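Local coordinates for protein cellulase (Uncultured bacterium, PDB 6XSO) that probably hydrolyses internal beta-1,4 linkages of cellulose and related plant polysaccharides, as a broad-specificity endoglucanase of family GH5_4, at residues Q60-M71 against L352-F363; V304-V314 against L342-M350. All blocks are in the same frame, centred on the assembly; numbering follows the deposited sequence.

Contact 1 of 2, residues Q60-M71 against L352-F363; sequences QPVTKPELFKMM and LSDGASRTMPSF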
loop_
_atom_site.group_PDB
_atom_site.type_symbol
_atom_site.label_atom_id
_atom_site.label_comp_id
_atom_site.label_asym_id
_atom_site.label_seq_id
_atom_site.Cartn_x
_atom_site.Cartn_y
_atom_site.Cartn_z
ATOM N N GLN A 60 -13.557 -11.681 6.168
ATOM C CA GLN A 60 -12.453 -11.861 7.097
ATOM C C GLN A 60 -12.957 -11.690 8.527
ATOM O O GLN A 60 -13.919 -10.958 8.773
ATOM C CB GLN A 60 -11.361 -10.842 6.820
ATOM C CG GLN A 60 -10.731 -10.956 5.439
ATOM C CD GLN A 60 -10.077 -12.300 5.174
ATOM O OE1 GLN A 60 -9.526 -12.930 6.074
ATOM N NE2 GLN A 60 -10.146 -12.748 3.927
ATOM N N PRO A 61 -12.350 -12.376 9.487
ATOM C CA PRO A 61 -12.776 -12.253 10.884
ATOM C C PRO A 61 -12.257 -10.967 11.512
ATOM O O PRO A 61 -11.374 -10.290 10.984
ATOM C CB PRO A 61 -12.110 -13.464 11.543
ATOM C CG PRO A 61 -10.812 -13.620 10.740
ATOM C CD PRO A 61 -11.177 -13.261 9.323
ATOM N N VAL A 62 -12.827 -10.641 12.675
ATOM C CA VAL A 62 -12.274 -9.571 13.498
ATOM C C VAL A 62 -10.829 -9.905 13.841
ATOM O O VAL A 62 -10.531 -10.990 14.353
ATOM C CB VAL A 62 -13.132 -9.368 14.756
ATOM C CG1 VAL A 62 -12.452 -8.411 15.726
ATOM C CG2 VAL A 62 -14.516 -8.831 14.374
ATOM N N THR A 63 -9.926 -8.969 13.556
ATOM C CA THR A 63 -8.498 -9.242 13.661
ATOM C C THR A 63 -8.091 -9.321 15.132
ATOM O O THR A 63 -8.610 -8.585 15.977
ATOM C CB THR A 63 -7.730 -8.116 12.986
ATOM O OG1 THR A 63 -8.178 -7.925 11.625
ATOM C CG2 THR A 63 -6.225 -8.398 12.918
ATOM N N LYS A 64 -7.164 -10.223 15.441
ATOM C CA LYS A 64 -6.649 -10.416 16.787
ATOM C C LYS A 64 -5.135 -10.304 16.781
ATOM O O LYS A 64 -4.484 -10.543 15.756
ATOM C CB LYS A 64 -7.031 -11.791 17.348
ATOM C CG LYS A 64 -8.514 -11.918 17.623
ATOM C CD LYS A 64 -8.839 -13.153 18.415
ATOM C CE LYS A 64 -8.679 -14.401 17.580
ATOM N NZ LYS A 64 -8.860 -15.608 18.442
ATOM N N PRO A 65 -4.531 -9.986 17.936
ATOM C CA PRO A 65 -3.087 -9.704 17.927
ATOM C C PRO A 65 -2.227 -10.921 17.654
ATOM O O PRO A 65 -1.107 -10.774 17.147
ATOM C CB PRO A 65 -2.830 -9.097 19.316
ATOM C CG PRO A 65 -3.983 -9.538 20.158
ATOM C CD PRO A 65 -5.160 -9.595 19.215
ATOM N N GLU A 66 -2.722 -12.116 17.965
ATOM C CA GLU A 66 -1.912 -13.316 17.805
ATOM C C GLU A 66 -1.527 -13.545 16.351
ATOM O O GLU A 66 -0.446 -14.082 16.073
ATOM C CB GLU A 66 -2.683 -14.503 18.370
ATOM C CG GLU A 66 -2.787 -14.516 19.889
ATOM C CD GLU A 66 -3.696 -13.451 20.512
ATOM O OE1 GLU A 66 -4.708 -13.008 19.895
ATOM O OE2 GLU A 66 -3.386 -13.077 21.663
ATOM N N LEU A 67 -2.396 -13.165 15.414
ATOM C CA LEU A 67 -2.063 -13.274 13.998
ATOM C C LEU A 67 -0.700 -12.659 13.695
ATOM O O LEU A 67 0.079 -13.206 12.910
ATOM C CB LEU A 67 -3.135 -12.577 13.154
ATOM C CG LEU A 67 -2.869 -12.445 11.661
ATOM C CD1 LEU A 67 -2.796 -13.798 10.968
ATOM C CD2 LEU A 67 -3.978 -11.551 11.031
ATOM N N PHE A 68 -0.399 -11.505 14.284
ATOM C CA PHE A 68 0.843 -10.818 13.952
ATOM C C PHE A 68 2.039 -11.410 14.685
ATOM O O PHE A 68 3.152 -11.363 14.150
ATOM C CB PHE A 68 0.669 -9.317 14.145
ATOM C CG PHE A 68 -0.424 -8.744 13.273
ATOM C CD1 PHE A 68 -0.343 -8.832 11.892
ATOM C CD2 PHE A 68 -1.560 -8.205 13.838
ATOM C CE1 PHE A 68 -1.360 -8.331 11.093
ATOM C CE2 PHE A 68 -2.579 -7.708 13.038
ATOM C CZ PHE A 68 -2.476 -7.778 11.674
ATOM N N LYS A 69 1.836 -11.961 15.883
ATOM C CA LYS A 69 2.880 -12.771 16.512
ATOM C C LYS A 69 3.286 -13.902 15.586
ATOM O O LYS A 69 4.480 -14.157 15.383
ATOM C CB LYS A 69 2.372 -13.310 17.844
ATOM C CG LYS A 69 3.361 -14.213 18.619
ATOM C CD LYS A 69 2.751 -14.678 19.958
ATOM C CE LYS A 69 3.706 -15.566 20.770
ATOM N NZ LYS A 69 3.952 -16.826 20.033
ATOM N N MET A 70 2.303 -14.563 14.977
ATOM C CA MET A 70 2.589 -15.659 14.055
ATOM C C MET A 70 3.351 -15.166 12.829
ATOM O O MET A 70 4.332 -15.789 12.402
ATOM C CB MET A 70 1.273 -16.324 13.635
ATOM C CG MET A 70 1.471 -17.563 12.775
ATOM S SD MET A 70 -0.094 -18.286 12.241
ATOM C CE MET A 70 -0.606 -17.134 10.977
ATOM N N MET A 71 2.905 -14.055 12.235
ATOM C CA MET A 71 3.599 -13.506 11.072
ATOM C C MET A 71 5.046 -13.166 11.412
ATOM O O MET A 71 5.972 -13.496 10.659
ATOM C CB MET A 71 2.860 -12.257 10.576
ATOM C CG MET A 71 1.550 -12.568 9.892
ATOM S SD MET A 71 1.830 -13.255 8.245
ATOM C CE MET A 71 0.180 -13.860 7.874
ATOM N N LEU A 352 -1.778 -16.645 2.618
ATOM C CA LEU A 352 -0.946 -16.977 3.772
ATOM C C LEU A 352 -1.764 -17.401 4.983
ATOM O O LEU A 352 -1.679 -18.562 5.393
ATOM C CB LEU A 352 0.040 -15.871 4.134
ATOM C CG LEU A 352 0.936 -15.350 3.008
ATOM C CD1 LEU A 352 2.086 -14.546 3.620
ATOM C CD2 LEU A 352 1.479 -16.413 2.068
ATOM N N SER A 353 -2.491 -16.464 5.599
ATOM C CA SER A 353 -3.430 -16.749 6.687
ATOM C C SER A 353 -4.702 -15.980 6.369
ATOM O O SER A 353 -4.713 -14.744 6.418
ATOM C CB SER A 353 -2.862 -16.331 8.042
ATOM O OG SER A 353 -3.751 -16.698 9.096
ATOM N N ASP A 354 -5.759 -16.708 6.017
ATOM C CA ASP A 354 -6.936 -16.109 5.411
ATOM C C ASP A 354 -8.190 -16.591 6.111
ATOM O O ASP A 354 -8.295 -17.759 6.497
ATOM C CB ASP A 354 -7.049 -16.501 3.933
ATOM C CG ASP A 354 -8.149 -15.751 3.221
ATOM O OD1 ASP A 354 -7.972 -14.534 3.016
ATOM O OD2 ASP A 354 -9.188 -16.360 2.871
ATOM N N GLY A 355 -9.159 -15.701 6.234
ATOM C CA GLY A 355 -10.439 -16.124 6.753
ATOM C C GLY A 355 -10.307 -16.632 8.171
ATOM O O GLY A 355 -9.546 -16.092 8.977
ATOM N N ALA A 356 -11.052 -17.697 8.481
ATOM C CA ALA A 356 -11.057 -18.227 9.839
ATOM C C ALA A 356 -9.677 -18.694 10.284
ATOM O O ALA A 356 -9.446 -18.841 11.491
ATOM C CB ALA A 356 -12.059 -19.373 9.939
ATOM N N SER A 357 -8.759 -18.941 9.342
ATOM C CA SER A 357 -7.409 -19.351 9.718
ATOM C C SER A 357 -6.726 -18.275 10.550
ATOM O O SER A 357 -5.913 -18.581 11.429
ATOM C CB SER A 357 -6.579 -19.673 8.476
ATOM O OG SER A 357 -7.107 -20.805 7.798
ATOM N N ARG A 358 -7.049 -17.011 10.293
ATOM C CA ARG A 358 -6.433 -15.931 11.047
ATOM C C ARG A 358 -6.792 -15.980 12.525
ATOM O O ARG A 358 -6.023 -15.506 13.368
ATOM C CB ARG A 358 -6.895 -14.590 10.470
ATOM C CG ARG A 358 -6.406 -14.292 9.085
ATOM C CD ARG A 358 -6.945 -12.944 8.650
ATOM N NE ARG A 358 -6.542 -12.539 7.304
ATOM C CZ ARG A 358 -6.932 -11.393 6.752
ATOM N NH1 ARG A 358 -7.689 -10.566 7.472
ATOM N NH2 ARG A 358 -6.564 -11.069 5.521
ATOM N N THR A 359 -7.971 -16.499 12.859
ATOM C CA THR A 359 -8.440 -16.533 14.235
ATOM C C THR A 359 -7.717 -17.589 15.055
ATOM O O THR A 359 -7.695 -17.501 16.290
ATOM C CB THR A 359 -9.947 -16.787 14.203
ATOM O OG1 THR A 359 -10.542 -15.874 13.261
ATOM C CG2 THR A 359 -10.570 -16.598 15.574
ATOM N N MET A 360 -7.082 -18.555 14.390
ATOM C CA MET A 360 -6.494 -19.675 15.126
ATOM C C MET A 360 -5.344 -19.228 16.018
ATOM O O MET A 360 -5.384 -19.496 17.232
ATOM C CB MET A 360 -6.139 -20.805 14.155
ATOM C CG MET A 360 -7.381 -21.499 13.607
ATOM S SD MET A 360 -7.057 -22.699 12.305
ATOM C CE MET A 360 -6.367 -24.043 13.274
ATOM N N PRO A 361 -4.285 -18.589 15.504
ATOM C CA PRO A 361 -3.972 -18.314 14.102
ATOM C C PRO A 361 -3.205 -19.470 13.462
ATOM O O PRO A 361 -2.530 -20.217 14.160
ATOM C CB PRO A 361 -3.075 -17.078 14.203
ATOM C CG PRO A 361 -2.290 -17.340 15.465
ATOM C CD PRO A 361 -3.259 -18.032 16.411
ATOM N N SER A 362 -3.285 -19.555 12.131
ATOM C CA SER A 362 -2.640 -20.630 11.394
ATOM C C SER A 362 -2.478 -20.167 9.962
ATOM O O SER A 362 -3.304 -19.405 9.454
ATOM C CB SER A 362 -3.506 -21.892 11.417
ATOM O OG SER A 362 -2.919 -22.968 10.709
ATOM N N PHE A 363 -1.410 -20.630 9.317
ATOM C CA PHE A 363 -1.247 -20.407 7.891
ATOM C C PHE A 363 -2.025 -21.471 7.115
ATOM O O PHE A 363 -1.771 -22.669 7.272
ATOM C CB PHE A 363 0.232 -20.484 7.483
ATOM C CG PHE A 363 1.094 -19.378 8.026
ATOM C CD1 PHE A 363 1.101 -18.124 7.455
ATOM C CD2 PHE A 363 1.942 -19.623 9.089
ATOM C CE1 PHE A 363 1.903 -17.124 7.957
ATOM C CE2 PHE A 363 2.756 -18.622 9.584
ATOM C CZ PHE A 363 2.732 -17.380 9.017
HETATM O O HOH W 1 -8.732 -10.392 10.127
HETATM O O HOH W 2 -9.176 -13.371 13.793
HETATM O O HOH W 3 -6.703 -12.462 13.611
HETATM O O HOH W 4 -5.810 -15.648 18.227
#
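Gln-60 lies across the guanidinium group of Arg-358 and grips the loop at Asp-354 and Gly-355. Its CB and CG pass beside Arg-358 NH1. The chain bends at chi2 (-60°), which folds the amide over the guanidinium, and Gln-60 CD comes 3.6 Å from Arg-358 CZ. Gln-60 OE1 sits over the centre of that group, 3.1 Å above its plane. This is a face contact and not a hydrogen bond, though the positive charge would probably suit the amide oxygen. The hydrogen bond to OE1 of Gln-60 comes from Gly-355 N, at 2.8 Å. On the other branch, Gln-60 NE2 donates to Asp-354 OD1 at 3.0 Å and meets it from above the carboxylate plane. Both amide atoms are therefore held, which fixes the rotation of the group.

Arg-358 is extended from CG to NE. Arg-358 NE donates to Ser-353 O at 3.0 Å, in the guanidinium plane. NH1 and NH2 bond to Thr-38 and to Gly-36 O. A water also joins Arg-358 NH1 to Pro-61 O and Thr-63 OG1. Farther along, Lys-64 NZ reaches Thr-359 O at 3.1 Å, on a lone pair.

Packing takes over on helix 66-73. Leu-67 CA and Met-70 SD lie against Pro-361, which follows a cis peptide bond. A bend at chi3 of Met-70 (75°) sets its CE over the face of Phe-363, 3.7 Å from the ring centroid, a CH-pi contact. Met-70 SD lies over the same face, a Met-aromatic contact, and Met-71 SD makes a second at the ring edge.

The contact joins the loop and first turns of helix 66-73, between the first and second strands of the TIM barrel, to the loop after its last strand, 345-349. Trp-33 of strand 31-34 touches Leu-67, Met-71 and Arg-358. Phe-68 packs on helix 97-111, and Phe-363 on Ala-369 of helix 366-377.

Contact 2 of 2, residues V304-V314 against L342-M350; sequences VIIGEWSTSNV and LGIATFYWM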
loop_
_atom_site.group_PDB
_atom_site.type_symbol
_atom_site.label_atom_id
_atom_site.label_comp_id
_atom_site.label_asym_id
_atom_site.label_seq_id
_atom_site.Cartn_x
_atom_site.Cartn_y
_atom_site.Cartn_z
ATOM N N VAL A 304 11.699 2.613 -2.921
ATOM C CA VAL A 304 10.450 2.102 -3.468
ATOM C C VAL A 304 9.936 0.944 -2.633
ATOM O O VAL A 304 10.700 0.072 -2.185
ATOM C CB VAL A 304 10.620 1.693 -4.942
ATOM C CG1 VAL A 304 9.360 1.018 -5.497
ATOM C CG2 VAL A 304 10.995 2.900 -5.771
ATOM N N ILE A 305 8.621 0.926 -2.458
ATOM C CA ILE A 305 7.894 -0.169 -1.834
ATOM C C ILE A 305 6.970 -0.772 -2.880
ATOM O O ILE A 305 6.170 -0.055 -3.496
ATOM C CB ILE A 305 7.076 0.313 -0.617
ATOM C CG1 ILE A 305 7.994 0.886 0.460
ATOM C CG2 ILE A 305 6.142 -0.813 -0.118
ATOM C CD1 ILE A 305 7.250 1.717 1.526
ATOM N N ILE A 306 7.068 -2.085 -3.078
ATOM C CA ILE A 306 6.076 -2.836 -3.860
ATOM C C ILE A 306 5.048 -3.286 -2.822
ATOM O O ILE A 306 5.205 -4.302 -2.121
ATOM C CB ILE A 306 6.713 -3.973 -4.659
ATOM C CG1 ILE A 306 7.735 -3.403 -5.649
ATOM C CG2 ILE A 306 5.639 -4.786 -5.367
ATOM C CD1 ILE A 306 8.532 -4.505 -6.375
ATOM N N GLY A 307 4.010 -2.458 -2.649
ATOM C CA GLY A 307 3.124 -2.599 -1.509
ATOM C C GLY A 307 2.072 -3.657 -1.653
ATOM O O GLY A 307 1.374 -3.944 -0.677
ATOM N N GLU A 308 1.907 -4.199 -2.857
ATOM C CA GLU A 308 1.122 -5.400 -3.067
ATOM C C GLU A 308 1.791 -6.183 -4.175
ATOM O O GLU A 308 2.185 -5.604 -5.188
ATOM C CB GLU A 308 -0.305 -5.123 -3.564
ATOM C CG GLU A 308 -1.150 -4.268 -2.643
ATOM C CD GLU A 308 -2.535 -3.997 -3.178
ATOM O OE1 GLU A 308 -2.962 -4.665 -4.158
ATOM O OE2 GLU A 308 -3.221 -3.134 -2.574
ATOM N N TRP A 309 1.916 -7.498 -3.981
ATOM C CA TRP A 309 2.289 -8.369 -5.084
ATOM C C TRP A 309 1.733 -9.767 -4.873
ATOM O O TRP A 309 1.381 -10.170 -3.759
ATOM C CB TRP A 309 3.804 -8.448 -5.282
ATOM C CG TRP A 309 4.534 -9.170 -4.149
ATOM C CD1 TRP A 309 4.720 -8.705 -2.873
ATOM C CD2 TRP A 309 5.170 -10.456 -4.201
ATOM N NE1 TRP A 309 5.428 -9.625 -2.128
ATOM C CE2 TRP A 309 5.717 -10.700 -2.919
ATOM C CE3 TRP A 309 5.325 -11.422 -5.197
ATOM C CZ2 TRP A 309 6.413 -11.860 -2.617
ATOM C CZ3 TRP A 309 6.036 -12.577 -4.895
ATOM C CH2 TRP A 309 6.564 -12.781 -3.616
ATOM N N SER A 310 1.659 -10.486 -5.993
ATOM C CA SER A 310 1.337 -11.904 -6.129
ATOM C C SER A 310 1.501 -12.135 -7.633
ATOM O O SER A 310 2.259 -11.409 -8.290
ATOM C CB SER A 310 -0.033 -12.260 -5.588
ATOM O OG SER A 310 -0.210 -13.675 -5.690
ATOM N N THR A 311 0.811 -13.114 -8.206
ATOM C CA THR A 311 0.811 -13.279 -9.653
ATOM C C THR A 311 -0.517 -12.796 -10.211
ATOM O O THR A 311 -1.455 -12.490 -9.473
ATOM C CB THR A 311 1.027 -14.733 -10.069
ATOM O OG1 THR A 311 -0.109 -15.500 -9.649
ATOM C CG2 THR A 311 2.295 -15.275 -9.463
ATOM N N SER A 312 -0.600 -12.764 -11.541
ATOM C CA SER A 312 -1.774 -12.213 -12.199
ATOM C C SER A 312 -3.033 -13.020 -11.929
ATOM O O SER A 312 -4.135 -12.493 -12.087
ATOM C CB SER A 312 -1.532 -12.151 -13.706
ATOM O OG SER A 312 -1.417 -13.460 -14.248
ATOM N N ASN A 313 -2.903 -14.277 -11.514
ATOM C CA ASN A 313 -4.058 -15.121 -11.245
ATOM C C ASN A 313 -4.423 -15.179 -9.761
ATOM O O ASN A 313 -5.200 -16.046 -9.359
ATOM C CB ASN A 313 -3.812 -16.522 -11.808
ATOM C CG ASN A 313 -3.862 -16.559 -13.331
ATOM O OD1 ASN A 313 -4.673 -15.875 -13.972
ATOM N ND2 ASN A 313 -2.989 -17.363 -13.924
ATOM N N VAL A 314 -3.916 -14.246 -8.956
ATOM C CA VAL A 314 -4.209 -14.231 -7.523
ATOM C C VAL A 314 -5.709 -14.306 -7.246
ATOM O O VAL A 314 -6.143 -14.969 -6.296
ATOM C CB VAL A 314 -3.554 -12.997 -6.862
ATOM C CG1 VAL A 314 -4.140 -11.694 -7.385
ATOM C CG2 VAL A 314 -3.661 -13.096 -5.338
ATOM N N LEU A 342 18.000 -4.351 -4.667
ATOM C CA LEU A 342 17.787 -2.924 -4.889
ATOM C C LEU A 342 17.318 -2.180 -3.650
ATOM O O LEU A 342 17.105 -0.962 -3.720
ATOM C CB LEU A 342 16.764 -2.722 -6.002
ATOM C CG LEU A 342 17.391 -2.850 -7.383
ATOM C CD1 LEU A 342 16.299 -2.957 -8.421
ATOM C CD2 LEU A 342 18.291 -1.648 -7.698
ATOM N N GLY A 343 17.115 -2.871 -2.533
ATOM C CA GLY A 343 16.575 -2.228 -1.350
ATOM C C GLY A 343 15.101 -1.897 -1.434
ATOM O O GLY A 343 14.648 -0.965 -0.752
ATOM N N ILE A 344 14.341 -2.647 -2.237
ATOM C CA ILE A 344 12.904 -2.469 -2.428
ATOM C C ILE A 344 12.168 -3.466 -1.543
ATOM O O ILE A 344 12.470 -4.666 -1.567
ATOM C CB ILE A 344 12.535 -2.683 -3.909
ATOM C CG1 ILE A 344 13.179 -1.599 -4.780
ATOM C CG2 ILE A 344 11.026 -2.787 -4.083
ATOM C CD1 ILE A 344 12.962 -1.808 -6.274
ATOM N N ALA A 345 11.236 -2.975 -0.729
ATOM C CA ALA A 345 10.456 -3.846 0.139
ATOM C C ALA A 345 9.230 -4.361 -0.603
ATOM O O ALA A 345 8.651 -3.662 -1.435
ATOM C CB ALA A 345 9.992 -3.087 1.382
ATOM N N THR A 346 8.848 -5.600 -0.307
ATOM C CA THR A 346 7.691 -6.244 -0.924
ATOM C C THR A 346 6.678 -6.631 0.145
ATOM O O THR A 346 7.061 -7.030 1.254
ATOM C CB THR A 346 8.077 -7.512 -1.707
ATOM O OG1 THR A 346 8.495 -8.554 -0.836
ATOM C CG2 THR A 346 9.196 -7.209 -2.690
ATOM N N PHE A 347 5.380 -6.471 -0.188
ATOM C CA PHE A 347 4.269 -6.818 0.707
ATOM C C PHE A 347 3.305 -7.739 -0.048
ATOM O O PHE A 347 2.591 -7.290 -0.949
ATOM C CB PHE A 347 3.536 -5.548 1.199
ATOM C CG PHE A 347 4.307 -4.722 2.208
ATOM C CD1 PHE A 347 5.375 -3.942 1.815
ATOM C CD2 PHE A 347 3.928 -4.687 3.554
ATOM C CE1 PHE A 347 6.077 -3.180 2.736
ATOM C CE2 PHE A 347 4.622 -3.915 4.484
ATOM C CZ PHE A 347 5.690 -3.166 4.080
ATOM N N TYR A 348 3.280 -9.027 0.314
ATOM C CA TYR A 348 2.436 -10.001 -0.378
ATOM C C TYR A 348 0.950 -9.717 -0.127
ATOM O O TYR A 348 0.561 -9.316 0.969
ATOM C CB TYR A 348 2.811 -11.433 0.082
ATOM C CG TYR A 348 2.156 -12.458 -0.786
ATOM C CD1 TYR A 348 0.951 -13.039 -0.405
ATOM C CD2 TYR A 348 2.708 -12.816 -2.010
ATOM C CE1 TYR A 348 0.310 -13.940 -1.230
ATOM C CE2 TYR A 348 2.074 -13.714 -2.832
ATOM C CZ TYR A 348 0.876 -14.266 -2.443
ATOM O OH TYR A 348 0.250 -15.138 -3.297
ATOM N N TRP A 349 0.114 -9.909 -1.156
ATOM C CA TRP A 349 -1.318 -9.605 -1.043
ATOM C C TRP A 349 -2.099 -10.816 -0.523
ATOM O O TRP A 349 -2.319 -11.780 -1.260
ATOM C CB TRP A 349 -1.908 -9.175 -2.390
ATOM C CG TRP A 349 -3.387 -8.883 -2.229
ATOM C CD1 TRP A 349 -4.437 -9.653 -2.651
ATOM C CD2 TRP A 349 -3.955 -7.782 -1.527
ATOM N NE1 TRP A 349 -5.628 -9.081 -2.266
ATOM C CE2 TRP A 349 -5.361 -7.935 -1.566
ATOM C CE3 TRP A 349 -3.417 -6.672 -0.863
ATOM C CZ2 TRP A 349 -6.226 -7.017 -0.973
ATOM C CZ3 TRP A 349 -4.271 -5.757 -0.289
ATOM C CH2 TRP A 349 -5.667 -5.929 -0.348
ATOM N N MET A 350 -2.573 -10.737 0.719
ATOM C CA MET A 350 -3.490 -11.725 1.308
ATOM C C MET A 350 -2.899 -13.135 1.224
ATOM O O MET A 350 -1.686 -13.332 1.366
ATOM C CB MET A 350 -4.876 -11.566 0.702
ATOM C CG MET A 350 -5.573 -10.267 1.086
ATOM S SD MET A 350 -7.286 -10.141 0.518
ATOM C CE MET A 350 -8.094 -11.309 1.605
HETATM O O HOH W 5 14.146 1.141 -2.679
HETATM O O HOH W 6 6.449 -10.033 0.589
#
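Ile-306 N donates to Ala-345 O at 2.8 Å, and Phe-347 N to Ile-306 O at 2.9 Å. They pair the seventh and eighth strands of the TIM barrel, parallel and 9° apart in direction. Beyond Glu-308, where the chain turns a corner, Trp-349 N bonds to Trp-309 O at 2.9 Å. Ser-310 OG donates to Tyr-348 OH at 2.8 Å. A water bridges Trp-309 NE1 and Thr-346 OG1.

Tyr-348 and Trp-309 form a T-shaped pair. The phenol turns its edge, at CD2, to the indole face, with planes at 88°. With a leucine in place of Tyr-348, Ser-310 OG would probably lose its acceptor and the Trp-309 face its aromatic neighbour. Phe-335 of helix 325-341 also stacks with Trp-309.

Glu-308 runs alongside Trp-349, its carboxylate over one indole face near the rim. Tyr-271 and Arg-80 hold the two carboxylate oxygens. Met-350 CG covers the opposite face of Trp-349. Ile-306 CG1 meets Ile-344 CG2 at 3.7 Å. On the other side of the sheet, Ile-305 CG2 touches Phe-347 CE1, also at 3.7 Å.

From the N terminus, the chain runs through helix 22-28 and strand 31-34 to residues 60-71. These wait for their partner until almost the end of the fold. Five more strands and their helices pass before residues 304-314. The chain then passes through helix 325-341 and returns as 342-350, so contact 2 closes a short beta-alpha-beta crossover. Directly afterwards, residues 352-363 close the long loop of contact 1. Contact 2 thus lies wholly within the span of contact 1. Contact 2 ties the last two strands together; contact 1 fastens the loop and start of helix 66-73 to the loop after the last strand, beside the barrel's closure. They meet where Met-350 CE lies 3.4 Å from Gln-60 NE2.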